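Side-chain contact in alpha-rhamnosidase (Dictyoglomus thermophilum, PDB 6I60), which probably releases terminal non-reducing alpha-L-rhamnose from alpha-L-rhamnosides by hydrolysis: residues 636-641 / 655-660. Residues are numbered along the deposited sequence; the frame is centred on the assembly and turned at random.
Sequences HDVITL and KYYSEL. With AE3 (2-(2-ethoxyethoxy)ethanol), chain G.
Leu641 covers the Tyr657 ring in this helix-helix contact: methyl CD2 of Leu641 sits over one face of the Tyr657 ring, 3.8 Å from its centroid and 21° off the normal, a CH-pi contact. The opposite face of that ring takes Tyr656 CD2, whose own ring receives Tyr657 CE1 in plane at its edge, leaving the Tyr657 ring between a methyl and the neighbouring ring. Val638 fills the closest part of the interface. Val638 CG1, anti to the backbone N (chi1 174°), reaches Tyr657 CB at 3.9 Å and Leu660 CD2 at 3.8 Å. With an alanine at Tyr657, Leu641 CD2 would probably lose its aromatic platform and a gap would open beside Lys590 of helix 586-599. Leu660 straddles the contact, its CD1 lying 3.5 Å from O4 of bound 2-(2-ethoxyethoxy)ethanol. The solvent side is looser: the exposed, extended Glu659 brings OE2 to 3.4 Å from O3 of the same molecule. The axes of segments 636-641 and 655-660 come within 8.4 Å, their directions 148° apart. Helices 626-648 and 651-672 thus form an antiparallel helical hairpin within the six-hairpin glycosidase domain, whose fold in this family is an (alpha/alpha)6 barrel.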
loop_
_atom_site.group_PDB
_atom_site.type_symbol
_atom_site.label_atom_id
_atom_site.label_comp_id
_atom_site.label_asym_id
_atom_site.label_seq_id
_atom_site.Cartn_x
_atom_site.Cartn_y
_atom_site.Cartn_z
ATOM N N HIS A 636 1.718 22.116 9.028
ATOM C CA HIS A 636 1.632 21.299 7.822
ATOM C C HIS A 636 0.184 20.982 7.471
ATOM O O HIS A 636 -0.217 21.085 6.305
ATOM C CB HIS A 636 2.438 20.012 8.010
ATOM C CG HIS A 636 2.476 19.132 6.798
ATOM N ND1 HIS A 636 1.427 18.311 6.442
ATOM C CD2 HIS A 636 3.440 18.937 5.868
ATOM C CE1 HIS A 636 1.741 17.654 5.340
ATOM N NE2 HIS A 636 2.957 18.014 4.972
ATOM N N ASP A 637 -0.621 20.605 8.469
ATOM C CA ASP A 637 -2.004 20.227 8.198
ATOM C C ASP A 637 -2.843 21.420 7.761
ATOM O O ASP A 637 -3.753 21.266 6.939
ATOM C CB ASP A 637 -2.618 19.562 9.432
ATOM C CG ASP A 637 -2.090 18.155 9.661
ATOM O OD1 ASP A 637 -2.465 17.527 10.675
ATOM O OD2 ASP A 637 -1.295 17.679 8.825
ATOM N N VAL A 638 -2.549 22.607 8.285
ATOM C CA VAL A 638 -3.331 23.789 7.942
ATOM C C VAL A 638 -2.922 24.336 6.578
ATOM O O VAL A 638 -3.766 24.813 5.810
ATOM C CB VAL A 638 -3.190 24.845 9.055
ATOM C CG1 VAL A 638 -3.867 26.143 8.661
ATOM C CG2 VAL A 638 -3.772 24.318 10.358
ATOM N N ILE A 639 -1.631 24.264 6.244
ATOM C CA ILE A 639 -1.163 24.811 4.973
ATOM C C ILE A 639 -1.708 23.997 3.805
ATOM O O ILE A 639 -2.225 24.554 2.829
ATOM C CB ILE A 639 0.375 24.875 4.950
ATOM C CG1 ILE A 639 0.855 26.211 5.508
ATOM C CG2 ILE A 639 0.905 24.702 3.532
ATOM C CD1 ILE A 639 0.494 27.390 4.631
ATOM N N THR A 640 -1.603 22.667 3.887
ATOM C CA THR A 640 -2.081 21.832 2.790
ATOM C C THR A 640 -3.603 21.824 2.710
ATOM O O THR A 640 -4.162 21.629 1.625
ATOM C CB THR A 640 -1.547 20.405 2.931
ATOM O OG1 THR A 640 -2.204 19.755 4.025
ATOM C CG2 THR A 640 -0.042 20.414 3.176
ATOM N N LEU A 641 -4.289 22.031 3.838
ATOM C CA LEU A 641 -5.742 22.162 3.796
ATOM C C LEU A 641 -6.153 23.448 3.092
ATOM O O LEU A 641 -7.103 23.453 2.302
ATOM C CB LEU A 641 -6.326 22.117 5.205
ATOM C CG LEU A 641 -7.851 22.239 5.281
ATOM C CD1 LEU A 641 -8.519 21.133 4.481
ATOM C CD2 LEU A 641 -8.325 22.212 6.723
ATOM N N LYS A 655 -8.756 31.424 2.499
ATOM C CA LYS A 655 -8.239 32.539 3.268
ATOM C C LYS A 655 -8.154 32.283 4.765
ATOM O O LYS A 655 -7.229 32.669 5.400
ATOM C CB LYS A 655 -9.058 33.781 2.977
ATOM C CG LYS A 655 -8.280 35.003 2.523
ATOM C CD LYS A 655 -6.842 34.726 2.077
ATOM C CE LYS A 655 -6.152 35.964 1.527
ATOM N NZ LYS A 655 -6.673 36.356 0.185
ATOM N N TYR A 656 -9.125 31.627 5.337
ATOM C CA TYR A 656 -9.095 31.354 6.730
ATOM C C TYR A 656 -7.929 30.542 7.140
ATOM O O TYR A 656 -7.305 30.864 8.074
ATOM C CB TYR A 656 -10.350 30.623 7.107
ATOM C CG TYR A 656 -10.384 30.193 8.516
ATOM C CD1 TYR A 656 -10.711 31.050 9.504
ATOM C CD2 TYR A 656 -10.091 28.929 8.857
ATOM C CE1 TYR A 656 -10.736 30.647 10.804
ATOM C CE2 TYR A 656 -10.113 28.524 10.154
ATOM C CZ TYR A 656 -10.435 29.394 11.117
ATOM O OH TYR A 656 -10.467 28.978 12.400
ATOM N N TYR A 657 -7.628 29.467 6.444
ATOM C CA TYR A 657 -6.514 28.611 6.816
ATOM C C TYR A 657 -5.205 29.206 6.483
ATOM O O TYR A 657 -4.242 29.011 7.143
ATOM C CB TYR A 657 -6.649 27.252 6.187
ATOM C CG TYR A 657 -7.756 26.524 6.814
ATOM C CD1 TYR A 657 -7.785 26.354 8.142
ATOM C CD2 TYR A 657 -8.800 26.064 6.087
ATOM C CE1 TYR A 657 -8.814 25.721 8.735
ATOM C CE2 TYR A 657 -9.840 25.435 6.682
ATOM C CZ TYR A 657 -9.827 25.281 8.006
ATOM O OH TYR A 657 -10.829 24.653 8.627
ATOM N N SER A 658 -5.189 30.024 5.473
ATOM C CA SER A 658 -3.997 30.682 5.099
ATOM C C SER A 658 -3.624 31.614 6.196
ATOM O O SER A 658 -2.490 31.688 6.528
ATOM C CB SER A 658 -4.234 31.423 3.830
ATOM O OG SER A 658 -3.037 31.605 3.171
ATOM N N GLU A 659 -4.586 32.350 6.742
ATOM C CA GLU A 659 -4.393 33.243 7.853
ATOM C C GLU A 659 -3.986 32.499 9.082
ATOM O O GLU A 659 -3.180 32.949 9.830
ATOM C CB GLU A 659 -5.697 33.878 8.206
ATOM C CG GLU A 659 -6.114 35.048 7.370
ATOM C CD GLU A 659 -7.326 35.747 7.935
ATOM O OE1 GLU A 659 -7.798 36.681 7.284
ATOM O OE2 GLU A 659 -7.797 35.379 9.022
ATOM N N LEU A 660 -4.529 31.331 9.305
ATOM C CA LEU A 660 -4.183 30.608 10.499
ATOM C C LEU A 660 -2.823 30.035 10.428
ATOM O O LEU A 660 -2.176 29.918 11.404
ATOM C CB LEU A 660 -5.192 29.527 10.783
ATOM C CG LEU A 660 -4.843 28.512 11.842
ATOM C CD1 LEU A 660 -4.941 29.113 13.201
ATOM C CD2 LEU A 660 -5.780 27.356 11.748
HETATM C C1 AE3 G . -7.029 38.144 16.183
HETATM C C2 AE3 G . -7.390 37.580 14.821
HETATM O O2 AE3 G . -7.254 36.158 14.856
HETATM C C3 AE3 G . -6.637 35.637 13.680
HETATM C C4 AE3 G . -7.687 35.329 12.623
HETATM O O3 AE3 G . -7.568 33.998 12.136
HETATM C C5 AE3 G . -7.103 33.111 13.119
HETATM C C6 AE3 G . -7.917 31.865 13.044
HETATM O O4 AE3 G . -7.620 31.185 14.249
#